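Local coordinates for DUF115 domain-containing protein (Magnetospirillum magneticum AMB-1, PDB 5MU5) that probably transfers sugar to flagellin as a Maf-type glycosyltransferase, a modification tied to the formation of bacterial flagella, at residues R548-L553 with L638-Y643; Q591-G596 with W642-I647; F241-M246 with D658-W663. All blocks are in the same frame, centred on the assembly; numbering follows the deposited sequence.

Contact 1: R548-L553 with L638-Y643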
loop_
_atom_site.group_PDB
_atom_site.type_symbol
_atom_site.label_atom_id
_atom_site.label_comp_id
_atom_site.label_asym_id
_atom_site.label_seq_id
_atom_site.Cartn_x
_atom_site.Cartn_y
_atom_site.Cartn_z
ATOM N N ARG A 548 2.335 8.778 -25.581
ATOM C CA ARG A 548 3.435 8.120 -26.259
ATOM C C ARG A 548 4.238 7.259 -25.280
ATOM O O ARG A 548 4.518 6.094 -25.575
ATOM C CB ARG A 548 4.313 9.138 -26.973
ATOM C CG ARG A 548 5.318 8.504 -27.899
ATOM C CD ARG A 548 6.124 9.540 -28.662
ATOM N NE ARG A 548 7.319 8.916 -29.220
ATOM C CZ ARG A 548 8.153 9.489 -30.079
ATOM N NH1 ARG A 548 7.943 10.727 -30.514
ATOM N NH2 ARG A 548 9.208 8.810 -30.513
ATOM N N SER A 549 4.571 7.816 -24.116
ATOM C CA SER A 549 5.242 7.069 -23.047
ATOM C C SER A 549 4.475 5.819 -22.611
ATOM O O SER A 549 5.063 4.783 -22.309
ATOM C CB SER A 549 5.350 7.933 -21.796
ATOM O OG SER A 549 5.921 9.188 -22.092
ATOM N N ILE A 550 3.157 5.946 -22.529
ATOM C CA ILE A 550 2.331 4.857 -22.062
ATOM C C ILE A 550 2.309 3.751 -23.109
ATOM O O ILE A 550 2.555 2.588 -22.805
ATOM C CB ILE A 550 0.908 5.329 -21.720
ATOM C CG1 ILE A 550 0.961 6.315 -20.539
ATOM C CG2 ILE A 550 0.039 4.142 -21.347
ATOM C CD1 ILE A 550 -0.272 7.180 -20.369
ATOM N N VAL A 551 2.040 4.136 -24.343
ATOM C CA VAL A 551 1.970 3.199 -25.444
ATOM C C VAL A 551 3.310 2.476 -25.668
ATOM O O VAL A 551 3.342 1.292 -26.011
ATOM C CB VAL A 551 1.496 3.933 -26.692
ATOM C CG1 VAL A 551 1.650 3.060 -27.930
ATOM C CG2 VAL A 551 0.044 4.359 -26.488
ATOM N N THR A 552 4.405 3.196 -25.459
ATOM C CA THR A 552 5.753 2.627 -25.496
ATOM C C THR A 552 5.928 1.561 -24.403
ATOM O O THR A 552 6.432 0.458 -24.653
ATOM C CB THR A 552 6.794 3.761 -25.328
ATOM O OG1 THR A 552 6.741 4.614 -26.480
ATOM C CG2 THR A 552 8.215 3.218 -25.169
ATOM N N LEU A 553 5.510 1.894 -23.188
ATOM C CA LEU A 553 5.579 0.947 -22.076
ATOM C C LEU A 553 4.742 -0.314 -22.358
ATOM O O LEU A 553 5.171 -1.442 -22.108
ATOM C CB LEU A 553 5.123 1.614 -20.764
ATOM C CG LEU A 553 5.207 0.746 -19.498
ATOM C CD1 LEU A 553 6.585 0.106 -19.317
ATOM C CD2 LEU A 553 4.826 1.537 -18.260
ATOM N N LEU A 638 -5.411 1.656 -27.258
ATOM C CA LEU A 638 -6.429 2.484 -27.899
ATOM C C LEU A 638 -7.158 3.365 -26.915
ATOM O O LEU A 638 -7.512 4.483 -27.255
ATOM C CB LEU A 638 -7.443 1.619 -28.641
ATOM C CG LEU A 638 -6.860 0.917 -29.860
ATOM C CD1 LEU A 638 -7.821 -0.175 -30.297
ATOM C CD2 LEU A 638 -6.576 1.904 -30.991
ATOM N N GLN A 639 -7.390 2.863 -25.706
ATOM C CA GLN A 639 -8.100 3.650 -24.680
ATOM C C GLN A 639 -7.280 4.845 -24.228
ATOM O O GLN A 639 -7.795 5.954 -24.062
ATOM C CB GLN A 639 -8.471 2.777 -23.482
ATOM C CG GLN A 639 -9.677 1.911 -23.768
ATOM C CD GLN A 639 -10.237 1.232 -22.541
ATOM O OE1 GLN A 639 -9.684 1.329 -21.455
ATOM N NE2 GLN A 639 -11.350 0.521 -22.718
ATOM N N VAL A 640 -5.984 4.605 -24.065
ATOM C CA VAL A 640 -5.052 5.635 -23.644
ATOM C C VAL A 640 -4.999 6.776 -24.657
ATOM O O VAL A 640 -5.058 7.947 -24.268
ATOM C CB VAL A 640 -3.651 5.027 -23.395
ATOM C CG1 VAL A 640 -2.554 6.084 -23.391
ATOM C CG2 VAL A 640 -3.650 4.251 -22.085
ATOM N N GLU A 641 -4.897 6.424 -25.941
ATOM C CA GLU A 641 -4.790 7.410 -27.015
ATOM C C GLU A 641 -6.072 8.210 -27.161
ATOM O O GLU A 641 -6.040 9.423 -27.337
ATOM C CB GLU A 641 -4.428 6.734 -28.340
ATOM C CG GLU A 641 -2.989 6.230 -28.374
ATOM C CD GLU A 641 -2.667 5.378 -29.600
ATOM O OE1 GLU A 641 -3.581 5.073 -30.404
ATOM O OE2 GLU A 641 -1.485 4.987 -29.747
ATOM N N TRP A 642 -7.197 7.514 -27.102
ATOM C CA TRP A 642 -8.501 8.166 -27.087
ATOM C C TRP A 642 -8.676 9.088 -25.867
ATOM O O TRP A 642 -9.231 10.177 -25.978
ATOM C CB TRP A 642 -9.580 7.088 -27.088
ATOM C CG TRP A 642 -10.947 7.574 -26.788
ATOM C CD1 TRP A 642 -11.815 8.142 -27.661
ATOM C CD2 TRP A 642 -11.629 7.504 -25.524
ATOM N NE1 TRP A 642 -12.994 8.446 -27.022
ATOM C CE2 TRP A 642 -12.903 8.071 -25.708
ATOM C CE3 TRP A 642 -11.279 7.027 -24.253
ATOM C CZ2 TRP A 642 -13.841 8.166 -24.674
ATOM C CZ3 TRP A 642 -12.209 7.131 -23.222
ATOM C CH2 TRP A 642 -13.476 7.697 -23.445
ATOM N N TYR A 643 -8.209 8.636 -24.702
ATOM C CA TYR A 643 -8.359 9.394 -23.463
ATOM C C TYR A 643 -7.575 10.686 -23.479
ATOM O O TYR A 643 -8.111 11.725 -23.110
ATOM C CB TYR A 643 -7.931 8.556 -22.262
ATOM C CG TYR A 643 -7.630 9.333 -21.014
ATOM C CD1 TYR A 643 -8.641 9.737 -20.166
ATOM C CD2 TYR A 643 -6.325 9.642 -20.672
ATOM C CE1 TYR A 643 -8.358 10.451 -19.010
ATOM C CE2 TYR A 643 -6.031 10.333 -19.509
ATOM C CZ TYR A 643 -7.049 10.744 -18.682
ATOM O OH TYR A 643 -6.759 11.442 -17.521
#

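Contact 2: Q591-G596 with W642-I647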
loop_
_atom_site.group_PDB
_atom_site.type_symbol
_atom_site.label_atom_id
_atom_site.label_comp_id
_atom_site.label_asym_id
_atom_site.label_seq_id
_atom_site.Cartn_x
_atom_site.Cartn_y
_atom_site.Cartn_z
ATOM N N GLN A 591 4.011 4.297 -15.828
ATOM C CA GLN A 591 3.937 3.172 -14.916
ATOM C C GLN A 591 2.712 3.215 -14.019
ATOM O O GLN A 591 2.106 2.189 -13.744
ATOM C CB GLN A 591 5.191 3.111 -14.068
ATOM C CG GLN A 591 6.361 2.561 -14.825
ATOM C CD GLN A 591 7.642 2.701 -14.046
ATOM O OE1 GLN A 591 7.847 3.693 -13.343
ATOM N NE2 GLN A 591 8.524 1.706 -14.172
ATOM N N PHE A 592 2.381 4.394 -13.518
ATOM C CA PHE A 592 1.178 4.530 -12.722
ATOM C C PHE A 592 -0.044 4.192 -13.532
ATOM O O PHE A 592 -0.976 3.598 -13.017
ATOM C CB PHE A 592 1.000 5.941 -12.184
ATOM C CG PHE A 592 1.712 6.190 -10.906
ATOM C CD1 PHE A 592 1.349 5.503 -9.771
ATOM C CD2 PHE A 592 2.723 7.136 -10.833
ATOM C CE1 PHE A 592 1.991 5.736 -8.577
ATOM C CE2 PHE A 592 3.372 7.383 -9.649
ATOM C CZ PHE A 592 3.005 6.682 -8.518
ATOM N N PHE A 593 -0.060 4.589 -14.789
ATOM C CA PHE A 593 -1.231 4.322 -15.632
ATOM C C PHE A 593 -1.554 2.858 -15.843
ATOM O O PHE A 593 -2.710 2.480 -15.770
ATOM C CB PHE A 593 -1.113 5.020 -16.982
ATOM C CG PHE A 593 -1.897 6.277 -17.061
ATOM C CD1 PHE A 593 -1.491 7.400 -16.384
ATOM C CD2 PHE A 593 -3.063 6.331 -17.816
ATOM C CE1 PHE A 593 -2.232 8.562 -16.448
ATOM C CE2 PHE A 593 -3.814 7.488 -17.869
ATOM C CZ PHE A 593 -3.392 8.606 -17.192
ATOM N N VAL A 594 -0.539 2.035 -16.062
ATOM C CA VAL A 594 -0.759 0.664 -16.500
ATOM C C VAL A 594 -0.383 -0.463 -15.545
ATOM O O VAL A 594 -0.909 -1.570 -15.690
ATOM C CB VAL A 594 -0.031 0.414 -17.836
ATOM C CG1 VAL A 594 -0.514 1.406 -18.881
ATOM C CG2 VAL A 594 1.490 0.478 -17.687
ATOM N N ARG A 595 0.468 -0.211 -14.556
ATOM C CA ARG A 595 0.982 -1.313 -13.722
ATOM C C ARG A 595 -0.072 -2.113 -12.955
ATOM O O ARG A 595 0.074 -3.315 -12.785
ATOM C CB ARG A 595 2.040 -0.818 -12.734
ATOM C CG ARG A 595 1.493 0.114 -11.672
ATOM C CD ARG A 595 2.576 0.799 -10.878
ATOM N NE ARG A 595 1.989 1.435 -9.706
ATOM C CZ ARG A 595 2.682 1.943 -8.693
ATOM N NH1 ARG A 595 4.007 1.912 -8.706
ATOM N NH2 ARG A 595 2.045 2.492 -7.669
ATOM N N GLY A 596 -1.107 -1.451 -12.464
ATOM C CA GLY A 596 -2.131 -2.129 -11.682
ATOM C C GLY A 596 -2.888 -3.100 -12.557
ATOM O O GLY A 596 -3.123 -4.251 -12.180
ATOM N N TRP A 642 -7.197 7.514 -27.102
ATOM C CA TRP A 642 -8.501 8.166 -27.087
ATOM C C TRP A 642 -8.676 9.088 -25.867
ATOM O O TRP A 642 -9.231 10.177 -25.978
ATOM C CB TRP A 642 -9.580 7.088 -27.088
ATOM C CG TRP A 642 -10.947 7.574 -26.788
ATOM C CD1 TRP A 642 -11.815 8.142 -27.661
ATOM C CD2 TRP A 642 -11.629 7.504 -25.524
ATOM N NE1 TRP A 642 -12.994 8.446 -27.022
ATOM C CE2 TRP A 642 -12.903 8.071 -25.708
ATOM C CE3 TRP A 642 -11.279 7.027 -24.253
ATOM C CZ2 TRP A 642 -13.841 8.166 -24.674
ATOM C CZ3 TRP A 642 -12.209 7.131 -23.222
ATOM C CH2 TRP A 642 -13.476 7.697 -23.445
ATOM N N TYR A 643 -8.209 8.636 -24.702
ATOM C CA TYR A 643 -8.359 9.394 -23.463
ATOM C C TYR A 643 -7.575 10.686 -23.479
ATOM O O TYR A 643 -8.111 11.725 -23.110
ATOM C CB TYR A 643 -7.931 8.556 -22.262
ATOM C CG TYR A 643 -7.630 9.333 -21.014
ATOM C CD1 TYR A 643 -8.641 9.737 -20.166
ATOM C CD2 TYR A 643 -6.325 9.642 -20.672
ATOM C CE1 TYR A 643 -8.358 10.451 -19.010
ATOM C CE2 TYR A 643 -6.031 10.333 -19.509
ATOM C CZ TYR A 643 -7.049 10.744 -18.682
ATOM O OH TYR A 643 -6.759 11.442 -17.521
ATOM N N PHE A 644 -6.312 10.615 -23.885
ATOM C CA PHE A 644 -5.482 11.804 -23.961
ATOM C C PHE A 644 -5.968 12.787 -25.024
ATOM O O PHE A 644 -5.850 13.999 -24.831
ATOM C CB PHE A 644 -3.989 11.465 -24.098
ATOM C CG PHE A 644 -3.345 11.135 -22.780
ATOM C CD1 PHE A 644 -2.977 12.141 -21.915
ATOM C CD2 PHE A 644 -3.168 9.819 -22.385
ATOM C CE1 PHE A 644 -2.423 11.842 -20.682
ATOM C CE2 PHE A 644 -2.613 9.514 -21.159
ATOM C CZ PHE A 644 -2.237 10.523 -20.303
ATOM N N ASP A 645 -6.524 12.280 -26.123
ATOM C CA ASP A 645 -7.127 13.153 -27.128
ATOM C C ASP A 645 -8.348 13.928 -26.606
ATOM O O ASP A 645 -8.590 15.030 -27.050
ATOM C CB ASP A 645 -7.539 12.356 -28.369
ATOM C CG ASP A 645 -6.365 12.025 -29.273
ATOM O OD1 ASP A 645 -5.311 12.682 -29.161
ATOM O OD2 ASP A 645 -6.491 11.107 -30.106
ATOM N N ASN A 646 -9.084 13.363 -25.650
ATOM C CA ASN A 646 -10.331 13.957 -25.173
ATOM C C ASN A 646 -10.362 14.356 -23.707
ATOM O O ASN A 646 -11.445 14.626 -23.161
ATOM C CB ASN A 646 -11.456 12.945 -25.384
ATOM C CG ASN A 646 -11.659 12.609 -26.831
ATOM O OD1 ASN A 646 -11.700 11.442 -27.205
ATOM N ND2 ASN A 646 -11.757 13.627 -27.660
ATOM N N ILE A 647 -9.191 14.392 -23.074
ATOM C CA ILE A 647 -9.103 14.634 -21.633
ATOM C C ILE A 647 -9.844 15.917 -21.197
ATOM O O ILE A 647 -10.514 15.935 -20.156
ATOM C CB ILE A 647 -7.629 14.582 -21.144
ATOM C CG1 ILE A 647 -7.580 14.600 -19.618
ATOM C CG2 ILE A 647 -6.797 15.712 -21.732
ATOM C CD1 ILE A 647 -6.245 14.171 -19.043
#

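Contact 3: F241-M246 with D658-W663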
loop_
_atom_site.group_PDB
_atom_site.type_symbol
_atom_site.label_atom_id
_atom_site.label_comp_id
_atom_site.label_asym_id
_atom_site.label_seq_id
_atom_site.Cartn_x
_atom_site.Cartn_y
_atom_site.Cartn_z
ATOM N N PHE A 241 -5.830 1.026 -10.960
ATOM C CA PHE A 241 -6.263 0.525 -12.241
ATOM C C PHE A 241 -6.332 1.624 -13.294
ATOM O O PHE A 241 -6.583 2.780 -12.990
ATOM C CB PHE A 241 -7.628 -0.146 -12.079
ATOM C CG PHE A 241 -7.612 -1.289 -11.115
ATOM C CD1 PHE A 241 -6.674 -2.317 -11.257
ATOM C CD2 PHE A 241 -8.543 -1.374 -10.087
ATOM C CE1 PHE A 241 -6.653 -3.388 -10.376
ATOM C CE2 PHE A 241 -8.526 -2.451 -9.195
ATOM C CZ PHE A 241 -7.578 -3.451 -9.338
ATOM N N LEU A 242 -6.148 1.237 -14.543
ATOM C CA LEU A 242 -6.101 2.178 -15.639
ATOM C C LEU A 242 -7.205 3.225 -15.571
ATOM O O LEU A 242 -6.939 4.410 -15.677
ATOM C CB LEU A 242 -6.184 1.431 -16.978
ATOM C CG LEU A 242 -6.138 2.309 -18.224
ATOM C CD1 LEU A 242 -4.837 3.090 -18.276
ATOM C CD2 LEU A 242 -6.325 1.497 -19.489
ATOM N N HIS A 243 -8.448 2.791 -15.409
ATOM C CA HIS A 243 -9.574 3.722 -15.503
ATOM C C HIS A 243 -9.642 4.686 -14.351
ATOM O O HIS A 243 -10.034 5.828 -14.555
ATOM C CB HIS A 243 -10.901 2.988 -15.678
ATOM C CG HIS A 243 -10.977 2.223 -16.952
ATOM N ND1 HIS A 243 -11.703 1.060 -17.082
ATOM C CD2 HIS A 243 -10.356 2.419 -18.137
ATOM C CE1 HIS A 243 -11.568 0.600 -18.311
ATOM N NE2 HIS A 243 -10.745 1.400 -18.968
ATOM N N ASP A 244 -9.261 4.240 -13.155
ATOM C CA ASP A 244 -9.186 5.149 -12.007
ATOM C C ASP A 244 -8.041 6.144 -12.201
ATOM O O ASP A 244 -8.159 7.288 -11.830
ATOM C CB ASP A 244 -9.010 4.376 -10.690
ATOM C CG ASP A 244 -10.172 3.430 -10.415
ATOM O OD1 ASP A 244 -11.340 3.859 -10.595
ATOM O OD2 ASP A 244 -9.921 2.248 -10.039
ATOM N N GLU A 245 -6.933 5.712 -12.786
ATOM C CA GLU A 245 -5.831 6.626 -13.022
ATOM C C GLU A 245 -6.233 7.644 -14.067
ATOM O O GLU A 245 -5.812 8.780 -13.991
ATOM C CB GLU A 245 -4.561 5.895 -13.435
ATOM C CG GLU A 245 -4.009 4.980 -12.342
ATOM C CD GLU A 245 -3.487 5.717 -11.112
ATOM O OE1 GLU A 245 -2.872 6.794 -11.265
ATOM O OE2 GLU A 245 -3.666 5.193 -9.983
ATOM N N MET A 246 -7.043 7.238 -15.043
ATOM C CA MET A 246 -7.569 8.179 -16.021
ATOM C C MET A 246 -8.393 9.245 -15.314
ATOM O O MET A 246 -8.217 10.437 -15.568
ATOM C CB MET A 246 -8.427 7.493 -17.079
ATOM C CG MET A 246 -7.647 6.682 -18.091
ATOM S SD MET A 246 -8.765 5.858 -19.234
ATOM C CE MET A 246 -7.595 5.370 -20.487
ATOM N N ASP A 658 -18.608 5.983 -18.000
ATOM C CA ASP A 658 -19.637 5.367 -18.853
ATOM C C ASP A 658 -19.079 4.901 -20.201
ATOM O O ASP A 658 -19.400 3.804 -20.671
ATOM C CB ASP A 658 -20.814 6.326 -19.090
ATOM C CG ASP A 658 -21.797 6.354 -17.914
ATOM O OD1 ASP A 658 -21.574 5.599 -16.939
ATOM O OD2 ASP A 658 -22.795 7.120 -17.968
ATOM N N LYS A 659 -18.231 5.730 -20.803
ATOM C CA LYS A 659 -17.668 5.431 -22.115
ATOM C C LYS A 659 -16.582 4.359 -22.129
ATOM O O LYS A 659 -16.635 3.477 -22.981
ATOM C CB LYS A 659 -17.189 6.703 -22.768
ATOM C CG LYS A 659 -18.358 7.612 -23.062
ATOM C CD LYS A 659 -17.905 8.847 -23.791
ATOM C CE LYS A 659 -19.093 9.688 -24.188
ATOM N NZ LYS A 659 -18.632 10.751 -25.119
ATOM N N VAL A 660 -15.622 4.381 -21.202
ATOM C CA VAL A 660 -14.665 3.259 -21.148
ATOM C C VAL A 660 -15.401 1.968 -20.781
ATOM O O VAL A 660 -15.056 0.898 -21.267
ATOM C CB VAL A 660 -13.475 3.472 -20.195
ATOM C CG1 VAL A 660 -12.632 4.642 -20.669
ATOM C CG2 VAL A 660 -13.930 3.651 -18.748
ATOM N N THR A 661 -16.427 2.079 -19.943
ATOM C CA THR A 661 -17.271 0.936 -19.568
ATOM C C THR A 661 -17.956 0.363 -20.796
ATOM O O THR A 661 -18.006 -0.847 -20.953
ATOM C CB THR A 661 -18.359 1.338 -18.524
ATOM O OG1 THR A 661 -17.737 1.633 -17.263
ATOM C CG2 THR A 661 -19.434 0.220 -18.319
ATOM N N GLY A 662 -18.484 1.238 -21.653
ATOM C CA GLY A 662 -19.196 0.816 -22.861
ATOM C C GLY A 662 -18.298 0.499 -24.054
ATOM O O GLY A 662 -18.783 0.279 -25.161
ATOM N N TRP A 663 -16.988 0.452 -23.823
ATOM C CA TRP A 663 -16.014 0.188 -24.877
ATOM C C TRP A 663 -16.280 -1.178 -25.532
ATOM O O TRP A 663 -16.162 -2.208 -24.883
ATOM C CB TRP A 663 -14.599 0.248 -24.279
ATOM C CG TRP A 663 -13.534 0.374 -25.292
ATOM C CD1 TRP A 663 -12.934 -0.640 -25.974
ATOM C CD2 TRP A 663 -12.922 1.589 -25.748
ATOM N NE1 TRP A 663 -11.999 -0.133 -26.836
ATOM C CE2 TRP A 663 -11.971 1.231 -26.725
ATOM C CE3 TRP A 663 -13.090 2.945 -25.429
ATOM C CZ2 TRP A 663 -11.182 2.179 -27.392
ATOM C CZ3 TRP A 663 -12.313 3.882 -26.097
ATOM C CH2 TRP A 663 -11.369 3.491 -27.068
#

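Contact 1: R548-L553 with L638-Y643
V640 and E641 meet I550 and V551 where helices 618-646 and 546-564 run side by side in opposite directions. The local axes come within 9.7 Å and their directions differ by 178°, an almost exactly antiparallel pair within the helical bundle domain of the Maf family. Q639, near the start of 638-643, belongs to another face of the helix, where its side chain packs on helix 242-257.

V640 follows and points its CB toward the neighbouring helix, facing I550; the CA atoms of V640 and I550 are 7.6 Å apart. Both methyls of the valine are used. CG2 of V640 meets CG2 of I550 at 3.8 Å, while CG1 of V640, held anti to the backbone N (chi1 162°), rests against CG2, CB and CD1 of I550. A beta-branched residue suits this place, since two methyls set close to the backbone present a broad, stiff surface that fills the space between the two axes.

One residue on, E641 begins by pointing along the flank of the interface, but its extended chain carries the carboxylate back across V551 at about a right angle. OE2 of E641 lies 3.7 Å from CG2 of V551, and CG of E641 is 4.0 Å from the same methyl.

The interface is thus graded. I550 and V640 are buried, and I550 is also covered by A590, F593 and V594 of helix 589-609, whereas V551 and E641 lie at the partly exposed margin. CG and OE2 of the glutamate both pack on a valine methyl, and its carboxylate receives neither a hydrogen bond nor an ion pair from 548-553. With no hydrogen bond joining the two segments, apolar packing carries the contact.

Contact 2: Q591-G596 with W642-I647
F593, with a chi1 of -100° that departs from the usual staggered values, meets F644, whose CG stands anti to its own carbonyl carbon (chi1 -81°), and Y643, whose CG is instead anti to the backbone N. F593 points toward the other helix; F644 starts off to one side and its ring swings in, so that neighbouring rings of one helix converge on the end of F593. The result is an aromatic cluster inside the helical bundle domain of the Maf family, built between helices 589-609 and 618-646.

The backbones stay well apart, the nearest CA atoms being those of F593 and Y643 at 11.7 Å. Only large side chains can bridge such a gap, and phenylalanine and tyrosine suit it by their length and flatness. F593 enters with its far end first. Its CZ is 3.9 Å from CE2 of Y643, which lies at the edge of the F593 ring, near the ring plane; the two side chains cross at roughly a right angle.

F644 approaches F593 from the opposite direction. Their ring centroids are 5.6 Å apart and the planes are inclined at 36°, an oblique pairing. All three touching residues are buried, and other helices close the cluster: F593 also packs on L242 and T249 of helix 242-257, and F644 on W546 of helix 546-564. The tyrosine can be accommodated among these hydrocarbons because its OH makes a weak hydrogen bond to the carbonyl O of M246 on helix 242-257.

Y643 and F644 also brace one another. CD2 of Y643 sits 3.6 Å above the plane of the F644 ring, displaced toward its rim, while CE2 of F644 lies at the edge of the Y643 ring, in its plane, and CZ of F644 stops 3.8 Å from CZ of F593.

Contact 3: F241-M246 with D658-W663
H243 and V660 face each other where the first turn of helix 242-257 lies against the last turn of helix 653-661, near the end of the chain. F241 occupies the N-cap position of the first helix, and its carbonyl accepts the backbone N-H of E245. The next residue, L242, turns elsewhere, packing on F593 of helix 589-609.

H243 then points at V660, the closest pair of CA atoms being theirs, at 7.6 Å. CG anti to the carbonyl carbon (chi1 -64°) carries the imidazole toward V660, and a chi2 of 149° turns one face to it. One methyl, CG2 of V660, is 3.7 Å from the centroid of the H243 ring and only 5° off its normal, a well-centred CH-pi contact. CB of V660 lies over the same face, toward the far side of the ring, 3.6 Å from NE2 of H243. Valine is well matched to this task, because its branch at CB can cover both the centre and one margin of a five-membered ring.

NE2 of H243 is also hydrogen-bonded to OE1 of Q639 on helix 618-646, which probably limits rotation of the ring. Exchanging H243 for an alanine would probably leave OE1 of Q639 without this partner and open a gap beneath the methyl of V660.

One helical turn later comes M246, whose long, unbranched chain brings SD to 4.3 Å from CG1 of V660, extending the apolar surface past the imidazole; its side chain also packs on F593.

All three touching residues are buried and share no hydrogen bond across the segments. Histidine thus divides its chemistry, offering a ring face to hydrocarbon and a nitrogen to an amide oxygen, and in this way ties three helices together.

The three contacts form one continuous packed region, all on the same side of the chain's centre. Contacts 1 and 2 have centres about 6 Å apart and share helix 618-646; there CD1 of I550 lies 3.4 Å from CE2 of F644, so the aliphatic seam runs on into the aromatic cluster. Contact 3 lies about 9 Å from contact 2 and about 13 Å from contact 1, centre to centre. It brings helix 242-257, far earlier in the sequence, to the bundle: CD1 of L242 packs 3.3 Å from the carbonyl O of F593, and CZ3 of W642 packs 3.6 Å from CG1 of V660. The contacts are structural packing, with no ligand among them.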